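Local coordinates for competence protein PILN (Thermus thermophilus, PDB 4BHQ) that forms part of an inner membrane platform that initiates type IV pilus biogenesis, its periplasmic domain probably mediating dimerization, at residues A[54-58]-A[75-79]; A[71-75]-A[117-121]; A[83-89]-A[100-104]; A[109-115]-A[144-150]; A[130-136]-A[150-156]. All coordinates share one frame; numbering follows the deposited sequence.

How the interactions relate
The chain runs helix, two strands, helix, two strands, plus helix 85-93, as in a circularly permuted ferredoxin-like fold; sheet order 73-82, 102-112, 146-156, 131-141. Interaction 1 lays helix 53-63 on edge strand 73-82, and interaction 2 sets helix 115-124 against the start of that strand, their centres about 14 Å apart with Leu-75 common to both. Interaction 3 lies about 27 Å from interaction 2, centre to centre. Interactions 4 and 5 share Ser-150 and pair strand 146-156 with 102-112 and 131-141. Interaction 1 closes before 3, 4 and 5 open; 3 falls between the segments of 2; 2 and 4, and 4 and 5, interleave. All except interaction 4 touch the second subunit, tying fold to dimer.

Interaction 1. Residues A[54-58]-A[75-79]; sequences SQYLA and LRSVS
The side-chain amide of Gln-55 and the peptide carbonyl of Ser-54 are the flat groups that helix 53-63 presents to strand 73-82, the edge strand of a ferredoxin-like sheet. Arg-76 O, Ser-77 CB and Ser-54 OG lie around the edge of the amide, each tilted to the same side of its plane. NE2 of Gln-55 gives a weak, bent hydrogen bond to Arg-76 O (3.3 Å, 140°), while its OE1 accepts from the hydroxyl of Ser-54. The Gln-55 chain starts away from the strand, and its bend at chi2 (60°) brings the amide back. The Ser-54 carbonyl is approached from opposite faces: Ala-58 N, one helical turn on, comes from one, and Val-78 N from the other. The strand bond, Val-78 N to Ser-54 O, measures 3.1 Å at 160° and joins helix and strand backbones directly, so one oxygen serves both. Beside it the hydroxyls of Ser-54 and Ser-77 are 3.2 Å apart, OG to OG. Arg-76 and Ser-77 form a classic bulge opposite Gln-109, and the Arg-76 side chain turns from the helix to a salt bridge with Glu-111. On the buried side Leu-57 crosses Val-78 at about a right angle, its CD2 3.7 Å from Val-78 CG1. The same leucine packs on Leu-57 of the second subunit, which places this layer next to the dimer interface. Further along the helix, Ala-58 fits where the strand turns its corner, with its CB 3.4 Å from Leu-75 O and 3.5 Å from Arg-76 C.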
# COMPACT_ATOMS: atom_id res chain seq x y z
N SER A 54 -3.13 -6.37 7.61
CA SER A 54 -2.29 -6.73 6.48
C SER A 54 -3.10 -7.04 5.22
O SER A 54 -2.66 -6.75 4.08
CB SER A 54 -1.37 -7.88 6.91
OG SER A 54 -2.16 -9.07 6.96
N GLN A 55 -4.31 -7.51 5.42
CA GLN A 55 -5.24 -7.78 4.27
C GLN A 55 -5.92 -6.49 3.78
O GLN A 55 -6.14 -6.32 2.58
CB GLN A 55 -6.34 -8.80 4.71
CG GLN A 55 -5.84 -10.30 4.63
CD GLN A 55 -4.64 -10.50 5.53
OE1 GLN A 55 -4.66 -10.11 6.70
NE2 GLN A 55 -3.59 -11.02 4.99
N TYR A 56 -6.30 -5.60 4.70
CA TYR A 56 -6.93 -4.33 4.32
C TYR A 56 -5.92 -3.48 3.56
O TYR A 56 -6.26 -2.86 2.56
CB TYR A 56 -7.47 -3.58 5.53
CG TYR A 56 -8.77 -4.15 6.11
CD1 TYR A 56 -9.99 -3.98 5.45
CD2 TYR A 56 -8.78 -4.84 7.33
CE1 TYR A 56 -11.17 -4.43 5.96
CE2 TYR A 56 -9.95 -5.30 7.89
CZ TYR A 56 -11.14 -5.12 7.18
OH TYR A 56 -12.29 -5.59 7.71
N LEU A 57 -4.68 -3.43 4.08
CA LEU A 57 -3.60 -2.71 3.36
C LEU A 57 -3.32 -3.35 2.00
O LEU A 57 -3.16 -2.61 0.98
CB LEU A 57 -2.35 -2.68 4.26
CG LEU A 57 -1.07 -2.02 3.73
CD1 LEU A 57 -1.42 -0.59 3.26
CD2 LEU A 57 0.03 -2.02 4.83
N ALA A 58 -3.23 -4.66 1.93
CA ALA A 58 -3.02 -5.27 0.56
C ALA A 58 -4.15 -4.84 -0.39
O ALA A 58 -3.90 -4.49 -1.52
CB ALA A 58 -2.96 -6.84 0.67
N LEU A 75 -1.10 -7.80 -4.26
CA LEU A 75 -0.69 -8.22 -2.94
C LEU A 75 -1.86 -8.88 -2.20
O LEU A 75 -3.00 -8.47 -2.33
CB LEU A 75 -0.05 -7.02 -2.17
CG LEU A 75 1.16 -6.41 -2.96
CD1 LEU A 75 1.63 -5.14 -2.34
CD2 LEU A 75 2.32 -7.43 -2.90
N ARG A 76 -1.55 -9.87 -1.35
CA ARG A 76 -2.53 -10.58 -0.56
C ARG A 76 -2.32 -10.31 0.91
O ARG A 76 -3.26 -10.46 1.75
CB ARG A 76 -2.43 -12.11 -0.80
CG ARG A 76 -2.73 -12.45 -2.23
CD ARG A 76 -4.26 -12.05 -2.48
NE ARG A 76 -4.56 -12.28 -3.88
CZ ARG A 76 -5.47 -11.62 -4.57
NH1 ARG A 76 -6.19 -10.63 -3.95
NH2 ARG A 76 -5.69 -11.99 -5.79
N SER A 77 -1.10 -9.93 1.27
CA SER A 77 -0.83 -9.58 2.66
C SER A 77 0.35 -8.67 2.70
O SER A 77 1.36 -8.91 2.03
CB SER A 77 -0.56 -10.87 3.52
OG SER A 77 -0.26 -10.45 4.86
N VAL A 78 0.23 -7.59 3.44
CA VAL A 78 1.36 -6.69 3.64
C VAL A 78 1.44 -6.36 5.13
O VAL A 78 0.61 -5.56 5.64
CB VAL A 78 1.17 -5.36 2.86
CG1 VAL A 78 2.34 -4.42 3.18
CG2 VAL A 78 1.03 -5.60 1.32
N SER A 79 2.42 -6.92 5.82
CA SER A 79 2.54 -6.69 7.28
C SER A 79 3.77 -5.83 7.48
O SER A 79 4.73 -5.91 6.75
CB SER A 79 2.69 -8.03 8.04
OG SER A 79 4.08 -8.38 8.11

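Interaction 2. Residues A[71-75]-A[117-121]; sequences LEVAL and ALVRF
Val-73 is the bump of the strand side, and the hollow it enters lies between Ala-117 and Phe-121, one turn apart on helix 115-124. Its two methyls divide the work. CG2 is directed at the helix backbone, 3.9 Å from Ala-117 O, while CG1 meets the Phe-121 ring obliquely, 3.8 Å from CD2 of that ring. The valine and the phenylalanine cross at about a right angle. Farther along, Leu-75 touches the ring's far end, CD2 to Phe-121 CZ 4.3 Å. At the other end Ala-117 is the small knob, its CB 3.8 Å from both O and CD of Glu-72. The helix here rests on the sheet of a ferredoxin-like fold, and Phe-121 also meets the ring of Phe-149. With CG placed between backbone N and carbonyl carbon (chi1 59°), Glu-72 reaches over Ala-117 to Arg-120. The two form a side-on salt bridge through two nitrogens: Arg-120 NE bonds to Glu-72 OE2 (3.0 Å, 165°) on its syn lone pair, and NH2 bonds to OE1. The two planes are 23° apart. A water donates to both Glu-72 OE2 and Ala-117 O, so carboxylate, guanidinium and helix carbonyl form one polar border to the apolar packing.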
# COMPACT_ATOMS: atom_id res chain seq x y z
N LEU A 71 -3.18 -4.94 -13.32
CA LEU A 71 -2.50 -5.16 -12.04
C LEU A 71 -1.57 -6.37 -12.18
O LEU A 71 -1.99 -7.49 -11.92
CB LEU A 71 -3.57 -5.42 -10.95
CG LEU A 71 -3.09 -5.51 -9.50
CD1 LEU A 71 -2.50 -4.17 -9.09
CD2 LEU A 71 -4.30 -5.88 -8.64
N GLU A 72 -0.32 -6.16 -12.56
CA GLU A 72 0.51 -7.31 -12.88
C GLU A 72 1.03 -8.04 -11.64
O GLU A 72 1.42 -9.19 -11.73
CB GLU A 72 1.64 -6.95 -13.88
CG GLU A 72 2.62 -5.86 -13.41
CD GLU A 72 3.85 -5.74 -14.34
OE1 GLU A 72 3.72 -6.12 -15.54
OE2 GLU A 72 4.96 -5.37 -13.86
N VAL A 73 1.07 -7.33 -10.52
CA VAL A 73 1.35 -7.87 -9.19
C VAL A 73 0.26 -7.48 -8.21
O VAL A 73 -0.01 -6.27 -7.96
CB VAL A 73 2.71 -7.42 -8.66
CG1 VAL A 73 2.89 -7.86 -7.20
CG2 VAL A 73 3.83 -8.05 -9.53
N ALA A 74 -0.41 -8.48 -7.66
CA ALA A 74 -1.44 -8.20 -6.63
C ALA A 74 -0.96 -8.65 -5.28
O ALA A 74 -0.48 -9.80 -5.12
CB ALA A 74 -2.73 -8.92 -7.01
N LEU A 75 -1.10 -7.80 -4.26
CA LEU A 75 -0.69 -8.22 -2.94
C LEU A 75 -1.86 -8.88 -2.20
O LEU A 75 -3.00 -8.47 -2.33
CB LEU A 75 -0.05 -7.02 -2.17
CG LEU A 75 1.16 -6.41 -2.96
CD1 LEU A 75 1.63 -5.14 -2.34
CD2 LEU A 75 2.32 -7.43 -2.90
N ALA A 117 6.84 -9.98 -14.54
CA ALA A 117 6.23 -9.01 -13.57
C ALA A 117 6.87 -9.17 -12.19
O ALA A 117 7.17 -8.21 -11.51
CB ALA A 117 4.76 -9.32 -13.48
N LEU A 118 7.13 -10.43 -11.81
CA LEU A 118 7.78 -10.72 -10.50
C LEU A 118 9.21 -10.13 -10.47
O LEU A 118 9.62 -9.47 -9.51
CB LEU A 118 7.82 -12.25 -10.27
CG LEU A 118 8.57 -12.67 -8.99
CD1 LEU A 118 7.99 -11.97 -7.76
CD2 LEU A 118 8.44 -14.19 -8.90
N VAL A 119 9.95 -10.37 -11.54
CA VAL A 119 11.31 -9.81 -11.63
C VAL A 119 11.32 -8.27 -11.58
O VAL A 119 12.12 -7.68 -10.86
CB VAL A 119 12.03 -10.30 -12.94
CG1 VAL A 119 13.30 -9.56 -13.14
CG2 VAL A 119 12.29 -11.80 -12.85
N ARG A 120 10.43 -7.64 -12.33
CA ARG A 120 10.29 -6.14 -12.21
C ARG A 120 9.97 -5.66 -10.80
O ARG A 120 10.49 -4.65 -10.34
CB ARG A 120 9.21 -5.62 -13.16
CG ARG A 120 9.57 -5.77 -14.66
CD ARG A 120 8.59 -5.03 -15.60
NE ARG A 120 7.27 -5.68 -15.68
CZ ARG A 120 6.94 -6.56 -16.64
NH1 ARG A 120 7.81 -6.89 -17.59
NH2 ARG A 120 5.75 -7.11 -16.68
N PHE A 121 9.13 -6.42 -10.08
CA PHE A 121 8.74 -6.05 -8.70
C PHE A 121 9.96 -6.16 -7.83
O PHE A 121 10.29 -5.22 -7.04
CB PHE A 121 7.61 -7.00 -8.19
CG PHE A 121 7.08 -6.63 -6.82
CD1 PHE A 121 7.73 -7.09 -5.65
CD2 PHE A 121 5.97 -5.76 -6.70
CE1 PHE A 121 7.23 -6.74 -4.38
CE2 PHE A 121 5.45 -5.42 -5.44
CZ PHE A 121 6.08 -5.91 -4.27
O HOH W 1 5.68 -5.70 -11.27

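Interaction 3. Residues A[83-89]-A[100-104]; sequences LSEEEAA and KRIRV
Arg-101 runs along Ala-88 and Ala-89 of helix 85-93. From CB the chain leaves with CG anti to the backbone N (chi1 176°), which lays CG 3.7 Å from Ala-88 CB; CD follows over the same methyl. The bend at chi3 then swings the head to the next residue: NE lies beside Ala-89 CA, and CZ and NH2 close on Ala-89 CB, the NH2 at 3.8 Å. That methyl sits over one guanidinium face, offset to its rim, in van der Waals contact with the cation and without a hydrogen bond. Ala-88 CB is also tight against the backbone, 3.3 Å from Ile-102 O. Near it a water accepts from Ile-102 N (3.0 Å) and lies within reach of Ala-88 O and Lys-100 O as a possible donor. At the start of the helix, Ser-84 is the N-cap, taking a bond from Glu-87 N. Just before it Leu-83 N donates almost straight to Arg-103 O (3.0 Å, 173°), while Glu-85 OE2 and Arg-103 NH1 make only a long salt bridge of 3.9 Å. This helix fills the connection between neighbouring strands 73-82 and 102-112, with Arg-103 and Val-104 bulged opposite Val-155 of strand 146-156.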
# COMPACT_ATOMS: atom_id res chain seq x y z
N LEU A 83 12.03 -2.35 13.54
CA LEU A 83 13.17 -3.15 14.07
C LEU A 83 13.81 -2.44 15.27
O LEU A 83 14.11 -1.25 15.21
CB LEU A 83 14.22 -3.35 13.00
CG LEU A 83 14.10 -4.59 12.09
CD1 LEU A 83 12.80 -4.68 11.36
CD2 LEU A 83 15.29 -4.61 11.12
N SER A 84 13.99 -3.18 16.38
CA SER A 84 14.96 -2.77 17.42
C SER A 84 16.32 -2.46 16.79
O SER A 84 16.70 -2.96 15.69
CB SER A 84 15.14 -3.90 18.44
OG SER A 84 15.88 -4.96 17.86
N GLU A 85 17.06 -1.61 17.46
CA GLU A 85 18.40 -1.18 17.01
C GLU A 85 19.33 -2.39 16.88
O GLU A 85 20.12 -2.49 15.94
CB GLU A 85 18.97 -0.17 18.02
CG GLU A 85 18.05 1.04 18.23
CD GLU A 85 16.71 0.74 18.99
OE1 GLU A 85 16.60 -0.32 19.67
OE2 GLU A 85 15.75 1.57 18.91
N GLU A 86 19.17 -3.32 17.82
CA GLU A 86 19.96 -4.55 17.88
C GLU A 86 19.69 -5.40 16.67
O GLU A 86 20.61 -5.92 16.05
CB GLU A 86 19.61 -5.37 19.12
CG GLU A 86 20.18 -4.83 20.43
CD GLU A 86 19.13 -4.69 21.51
OE1 GLU A 86 17.95 -4.54 21.15
OE2 GLU A 86 19.48 -4.68 22.71
N GLU A 87 18.41 -5.54 16.32
CA GLU A 87 18.08 -6.42 15.21
C GLU A 87 18.59 -5.78 13.91
O GLU A 87 19.21 -6.47 13.06
CB GLU A 87 16.60 -6.80 15.17
CG GLU A 87 16.28 -7.77 14.04
CD GLU A 87 14.80 -8.20 14.03
OE1 GLU A 87 14.02 -7.66 14.83
OE2 GLU A 87 14.43 -9.09 13.25
N ALA A 88 18.40 -4.47 13.79
CA ALA A 88 18.88 -3.78 12.59
C ALA A 88 20.38 -3.92 12.47
O ALA A 88 20.91 -4.17 11.37
CB ALA A 88 18.50 -2.30 12.67
N ALA A 89 21.09 -3.75 13.59
CA ALA A 89 22.56 -3.98 13.60
C ALA A 89 22.97 -5.42 13.18
O ALA A 89 23.80 -5.60 12.30
CB ALA A 89 23.12 -3.63 14.97
N LYS A 100 22.39 -2.44 4.35
CA LYS A 100 21.69 -1.24 4.80
C LYS A 100 21.09 -1.46 6.20
O LYS A 100 20.71 -2.58 6.55
CB LYS A 100 20.61 -0.86 3.82
CG LYS A 100 21.09 -0.80 2.41
CD LYS A 100 19.97 -0.44 1.47
CE LYS A 100 20.47 -0.63 0.04
NZ LYS A 100 19.69 0.18 -0.94
N ARG A 101 21.06 -0.41 7.00
CA ARG A 101 20.49 -0.52 8.29
C ARG A 101 19.01 -0.07 8.20
O ARG A 101 18.66 1.11 8.09
CB ARG A 101 21.27 0.18 9.43
CG ARG A 101 20.52 0.10 10.78
CD ARG A 101 21.36 0.39 12.05
NE ARG A 101 22.66 -0.31 12.11
CZ ARG A 101 23.58 -0.11 13.05
NH1 ARG A 101 23.36 0.76 14.04
NH2 ARG A 101 24.74 -0.77 13.01
N ILE A 102 18.18 -1.10 8.32
CA ILE A 102 16.77 -1.04 8.10
C ILE A 102 16.11 -0.54 9.35
O ILE A 102 16.49 -0.91 10.46
CB ILE A 102 16.28 -2.45 7.65
CG1 ILE A 102 16.95 -2.78 6.32
CG2 ILE A 102 14.79 -2.53 7.48
CD1 ILE A 102 16.83 -1.65 5.35
N ARG A 103 15.07 0.25 9.16
CA ARG A 103 14.27 0.72 10.28
C ARG A 103 12.88 -0.01 10.35
O ARG A 103 12.36 -0.32 11.42
CB ARG A 103 14.16 2.23 10.12
CG ARG A 103 13.44 2.91 11.26
CD ARG A 103 14.24 2.77 12.55
NE ARG A 103 13.51 3.33 13.68
CZ ARG A 103 13.65 2.94 14.94
NH1 ARG A 103 14.51 1.98 15.26
NH2 ARG A 103 12.92 3.52 15.87
N VAL A 104 12.30 -0.27 9.18
CA VAL A 104 11.03 -0.95 9.11
C VAL A 104 11.07 -2.11 8.10
O VAL A 104 11.68 -2.01 7.05
CB VAL A 104 9.89 0.05 8.73
CG1 VAL A 104 8.67 -0.70 8.29
CG2 VAL A 104 9.54 0.92 9.97
O HOH W 2 19.18 -3.81 9.11

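Interaction 4. Residues A[109-115]-A[144-150]; sequences QGEALSR and RGLYTFS
Phe-149 turns its ring face to Gly-110 across the two middle strands of the antiparallel, ferredoxin-like sheet. Gly-110 CA lies 4.1 Å from the ring centroid and 27° off the normal, a CH-pi contact, and CE1 of Phe-149 comes within 3.4 Å of Glu-111 N. CD1 and CE1 of the same ring rest against the Gly-110 carbonyl carbon. The backbones pair Gly-110 with Phe-149 and Ala-112 with Tyr-147 as hydrogen-bonded pairs; Ala-112 N to Tyr-147 O measures 2.7 Å. On the same face as Phe-149, the Tyr-147 ring runs alongside the chain toward the helix start, with Ala-112 O at its edge and CE1 3.6 Å from Arg-115 N. Leu-118 of helix 115-124 touches both Ala-112 and Phe-149 and so sets that helix on the sheet. The opposite face carries Glu-111 and Arg-144, whose chains cross at about a right angle with carboxylate and guanidinium planes 79° apart. Glu-111 OE2 has a second partner in Arg-76 NE, and Arg-144 is also tied to Asp-141, so the charges form a network. Arg-144 NH1 makes a salt bridge to Glu-111 OE2, a nearly straight hydrogen bond (2.7 Å, 172°) from above the carboxylate plane, while Leu-146 CD1 sits over the guanidinium centre.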
# COMPACT_ATOMS: atom_id res chain seq x y z
N GLN A 109 3.06 -11.22 0.97
CA GLN A 109 2.57 -12.41 0.21
C GLN A 109 1.87 -11.83 -0.98
O GLN A 109 1.04 -10.88 -0.84
CB GLN A 109 1.59 -13.22 1.03
CG GLN A 109 2.17 -13.72 2.31
CD GLN A 109 3.17 -14.82 2.04
OE1 GLN A 109 2.98 -15.57 1.08
NE2 GLN A 109 4.27 -14.87 2.82
N GLY A 110 2.14 -12.36 -2.16
CA GLY A 110 1.51 -11.82 -3.36
C GLY A 110 1.37 -12.78 -4.52
O GLY A 110 1.67 -14.00 -4.40
N GLU A 111 0.97 -12.26 -5.64
CA GLU A 111 0.71 -13.00 -6.86
C GLU A 111 1.23 -12.09 -7.98
O GLU A 111 0.97 -10.88 -7.94
CB GLU A 111 -0.78 -13.12 -7.14
CG GLU A 111 -1.55 -13.75 -6.08
CD GLU A 111 -3.01 -13.68 -6.35
OE1 GLU A 111 -3.40 -12.95 -7.31
OE2 GLU A 111 -3.73 -14.37 -5.62
N ALA A 112 1.90 -12.70 -8.96
CA ALA A 112 2.46 -12.00 -10.10
C ALA A 112 1.91 -12.66 -11.35
O ALA A 112 1.84 -13.92 -11.46
CB ALA A 112 3.98 -12.04 -10.07
N LEU A 113 1.46 -11.84 -12.30
CA LEU A 113 0.84 -12.33 -13.52
C LEU A 113 1.84 -13.17 -14.38
O LEU A 113 1.44 -14.04 -15.13
CB LEU A 113 0.35 -11.14 -14.35
CG LEU A 113 -0.46 -11.34 -15.62
CD1 LEU A 113 -1.73 -12.14 -15.37
CD2 LEU A 113 -0.81 -10.01 -16.29
N SER A 114 3.12 -12.87 -14.31
CA SER A 114 4.11 -13.54 -15.14
C SER A 114 5.40 -13.52 -14.36
O SER A 114 5.53 -12.72 -13.39
CB SER A 114 4.28 -12.78 -16.48
OG SER A 114 4.90 -11.53 -16.26
N ARG A 115 6.37 -14.32 -14.80
CA ARG A 115 7.76 -14.35 -14.23
C ARG A 115 8.39 -12.95 -14.37
O ARG A 115 9.06 -12.45 -13.47
CB ARG A 115 8.68 -15.45 -14.92
CG ARG A 115 8.70 -15.50 -16.48
CD ARG A 115 9.95 -16.14 -17.39
NE ARG A 115 11.17 -15.18 -17.48
CZ ARG A 115 11.48 -14.23 -18.39
NH1 ARG A 115 10.87 -13.85 -19.58
NH2 ARG A 115 12.50 -13.56 -18.02
N ARG A 144 -4.23 -21.37 -11.90
CA ARG A 144 -4.52 -20.02 -12.35
C ARG A 144 -3.59 -19.53 -13.42
O ARG A 144 -3.83 -18.45 -14.02
CB ARG A 144 -4.48 -19.08 -11.14
CG ARG A 144 -5.66 -19.24 -10.18
CD ARG A 144 -5.56 -18.21 -9.05
NE ARG A 144 -4.40 -18.44 -8.15
CZ ARG A 144 -4.01 -17.50 -7.27
NH1 ARG A 144 -4.66 -16.32 -7.21
NH2 ARG A 144 -2.97 -17.71 -6.44
N GLY A 145 -2.49 -20.25 -13.64
CA GLY A 145 -1.45 -19.75 -14.59
C GLY A 145 -0.77 -18.45 -14.14
O GLY A 145 -0.49 -17.57 -14.95
N LEU A 146 -0.50 -18.32 -12.86
CA LEU A 146 0.26 -17.16 -12.33
C LEU A 146 1.11 -17.59 -11.14
O LEU A 146 0.93 -18.70 -10.63
CB LEU A 146 -0.70 -16.05 -11.88
CG LEU A 146 -1.90 -16.41 -11.08
CD1 LEU A 146 -1.44 -16.66 -9.65
CD2 LEU A 146 -2.98 -15.28 -11.18
N TYR A 147 1.94 -16.70 -10.62
CA TYR A 147 2.87 -17.03 -9.56
C TYR A 147 2.46 -16.47 -8.23
O TYR A 147 2.14 -15.27 -8.14
CB TYR A 147 4.28 -16.48 -9.88
CG TYR A 147 4.88 -17.22 -11.02
CD1 TYR A 147 4.64 -16.80 -12.34
CD2 TYR A 147 5.67 -18.36 -10.79
CE1 TYR A 147 5.19 -17.49 -13.43
CE2 TYR A 147 6.20 -19.09 -11.87
CZ TYR A 147 5.94 -18.65 -13.20
OH TYR A 147 6.50 -19.33 -14.26
N THR A 148 2.41 -17.33 -7.20
CA THR A 148 2.39 -16.78 -5.83
C THR A 148 3.83 -16.52 -5.44
O THR A 148 4.76 -17.15 -5.98
CB THR A 148 1.72 -17.78 -4.86
OG1 THR A 148 2.37 -19.05 -4.99
CG2 THR A 148 0.25 -18.00 -5.27
N PHE A 149 4.05 -15.59 -4.54
CA PHE A 149 5.40 -15.31 -4.12
C PHE A 149 5.40 -14.76 -2.73
O PHE A 149 4.34 -14.28 -2.21
CB PHE A 149 6.16 -14.37 -5.10
CG PHE A 149 5.70 -12.89 -5.06
CD1 PHE A 149 4.63 -12.45 -5.81
CD2 PHE A 149 6.37 -11.98 -4.19
CE1 PHE A 149 4.19 -11.12 -5.79
CE2 PHE A 149 5.97 -10.62 -4.16
CZ PHE A 149 4.87 -10.18 -4.99
N SER A 150 6.56 -14.81 -2.09
CA SER A 150 6.77 -14.13 -0.83
C SER A 150 8.09 -13.46 -0.76
O SER A 150 9.11 -13.92 -1.34
CB SER A 150 6.56 -15.09 0.37
OG SER A 150 7.63 -16.01 0.43

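Interaction 5. Residues A[130-136]-A[150-156]; sequences RFGIEFQ and SARVGVT
Phe-131, Ile-133, Ala-151, Val-153 and Val-155 form the apolar centre on one face of the paired strands. The Phe-131 ring and Val-155 lie side by side, CE2 3.6 Å from Val-155 CG2, while Val-153 CG1 comes to the ring edge, 3.7 Å from CD2. Ile-133 extends CD1 between Val-153 CG2 (3.9 Å) and Ala-151 CB. This face also meets the second subunit: Val-153 packs on its Phe-60, and Val-155 on its Tyr-56. The strands belong to the hairpin 131-141/146-156, which supplies one outer and one inner strand of the four-stranded sheet, running antiparallel at 163°. Gly-132 with Gly-154, and Glu-134 with Arg-152, are hydrogen-bonded pairs. On the other face Glu-134 and Arg-152 lie side by side, pointing the same way, as a salt bridge whose end atoms are too close in the model, so its details are doubtful. Gln-136 NE2 lies over one face of the Arg-152 guanidinium, toward the rim. At the Arg-130/Thr-156 end, Arg-130 O accepts from Thr-156 N (2.9 Å, 174°). A bend at chi2 (113°) returns Arg-130 NE to Thr-156 O at 3.0 Å, in the guanidinium plane, while Val-155 CG1 lies over one guanidinium face.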
# COMPACT_ATOMS: atom_id res chain seq x y z
N ARG A 130 16.93 3.58 -0.48
CA ARG A 130 16.11 3.56 0.72
C ARG A 130 15.55 2.12 1.04
O ARG A 130 15.06 1.87 2.11
CB ARG A 130 15.04 4.61 0.52
CG ARG A 130 14.12 4.76 1.70
CD ARG A 130 14.27 6.12 2.40
NE ARG A 130 13.31 6.17 3.51
CZ ARG A 130 12.06 6.63 3.38
NH1 ARG A 130 11.66 7.10 2.19
NH2 ARG A 130 11.22 6.66 4.44
N PHE A 131 15.65 1.20 0.06
CA PHE A 131 15.02 -0.11 0.15
C PHE A 131 15.97 -1.25 -0.12
O PHE A 131 16.96 -1.08 -0.81
CB PHE A 131 13.87 -0.22 -0.91
CG PHE A 131 12.73 0.71 -0.62
CD1 PHE A 131 12.75 2.00 -1.12
CD2 PHE A 131 11.67 0.31 0.18
CE1 PHE A 131 11.72 2.88 -0.81
CE2 PHE A 131 10.61 1.19 0.45
CZ PHE A 131 10.67 2.49 -0.04
N GLY A 132 15.69 -2.40 0.51
CA GLY A 132 16.31 -3.67 0.17
C GLY A 132 15.16 -4.66 0.06
O GLY A 132 14.04 -4.40 0.56
N ILE A 133 15.41 -5.78 -0.58
CA ILE A 133 14.39 -6.84 -0.66
C ILE A 133 15.06 -8.20 -0.42
O ILE A 133 16.18 -8.45 -0.91
CB ILE A 133 13.64 -6.76 -1.99
CG1 ILE A 133 12.51 -7.80 -2.03
CG2 ILE A 133 14.60 -6.91 -3.18
CD1 ILE A 133 11.44 -7.60 -3.10
N GLU A 134 14.41 -9.05 0.36
CA GLU A 134 14.80 -10.46 0.38
C GLU A 134 13.71 -11.30 -0.19
O GLU A 134 12.64 -11.44 0.42
CB GLU A 134 15.19 -10.91 1.81
CG GLU A 134 15.50 -12.40 1.82
CD GLU A 134 16.46 -12.81 2.94
OE1 GLU A 134 15.98 -13.05 4.08
OE2 GLU A 134 17.68 -12.92 2.64
N PHE A 135 13.95 -11.81 -1.41
CA PHE A 135 13.02 -12.69 -2.12
C PHE A 135 13.03 -14.08 -1.51
O PHE A 135 14.05 -14.76 -1.58
CB PHE A 135 13.43 -12.68 -3.59
CG PHE A 135 12.64 -13.68 -4.46
CD1 PHE A 135 11.26 -13.64 -4.50
CD2 PHE A 135 13.32 -14.69 -5.17
CE1 PHE A 135 10.56 -14.50 -5.30
CE2 PHE A 135 12.62 -15.59 -5.95
CZ PHE A 135 11.22 -15.48 -6.02
N GLN A 136 11.89 -14.54 -0.93
CA GLN A 136 11.86 -15.82 -0.23
C GLN A 136 11.53 -16.94 -1.20
O GLN A 136 11.97 -18.06 -1.05
CB GLN A 136 10.82 -15.82 0.93
CG GLN A 136 11.13 -14.72 1.97
CD GLN A 136 10.00 -14.56 3.04
OE1 GLN A 136 8.79 -14.43 2.70
NE2 GLN A 136 10.39 -14.56 4.32
N SER A 150 6.56 -14.81 -2.09
CA SER A 150 6.77 -14.13 -0.83
C SER A 150 8.09 -13.46 -0.76
O SER A 150 9.11 -13.92 -1.34
CB SER A 150 6.56 -15.09 0.37
OG SER A 150 7.63 -16.01 0.43
N ALA A 151 8.09 -12.33 -0.07
CA ALA A 151 9.26 -11.49 0.03
C ALA A 151 9.19 -10.64 1.29
O ALA A 151 8.11 -10.35 1.82
CB ALA A 151 9.40 -10.57 -1.22
N ARG A 152 10.36 -10.20 1.74
CA ARG A 152 10.46 -9.18 2.80
C ARG A 152 11.13 -7.93 2.18
O ARG A 152 12.13 -8.08 1.49
CB ARG A 152 11.27 -9.72 3.98
CG ARG A 152 10.42 -10.66 4.85
CD ARG A 152 11.27 -11.38 5.96
NE ARG A 152 12.32 -12.13 5.27
CZ ARG A 152 13.21 -12.94 5.81
NH1 ARG A 152 13.24 -13.12 7.13
NH2 ARG A 152 14.08 -13.57 5.00
N VAL A 153 10.55 -6.74 2.44
CA VAL A 153 11.15 -5.46 2.00
C VAL A 153 11.63 -4.65 3.21
O VAL A 153 10.86 -4.39 4.14
CB VAL A 153 10.17 -4.62 1.13
CG1 VAL A 153 10.62 -3.16 1.00
CG2 VAL A 153 10.08 -5.25 -0.28
N GLY A 154 12.91 -4.22 3.19
CA GLY A 154 13.43 -3.42 4.29
C GLY A 154 13.49 -1.94 3.85
O GLY A 154 13.76 -1.64 2.71
N VAL A 155 13.17 -1.03 4.78
CA VAL A 155 13.20 0.40 4.52
C VAL A 155 14.08 1.11 5.55
O VAL A 155 13.93 0.90 6.76
CB VAL A 155 11.76 1.02 4.61
CG1 VAL A 155 11.78 2.44 3.95
CG2 VAL A 155 10.80 0.09 3.84
N THR A 156 14.98 1.93 5.02
CA THR A 156 15.91 2.78 5.81
C THR A 156 15.25 4.03 6.32
O THR A 156 14.23 4.48 5.79
CB THR A 156 17.10 3.32 5.00
OG1 THR A 156 16.60 4.23 4.03
CG2 THR A 156 17.85 2.18 4.29
O HOH W 3 6.87 -12.80 3.76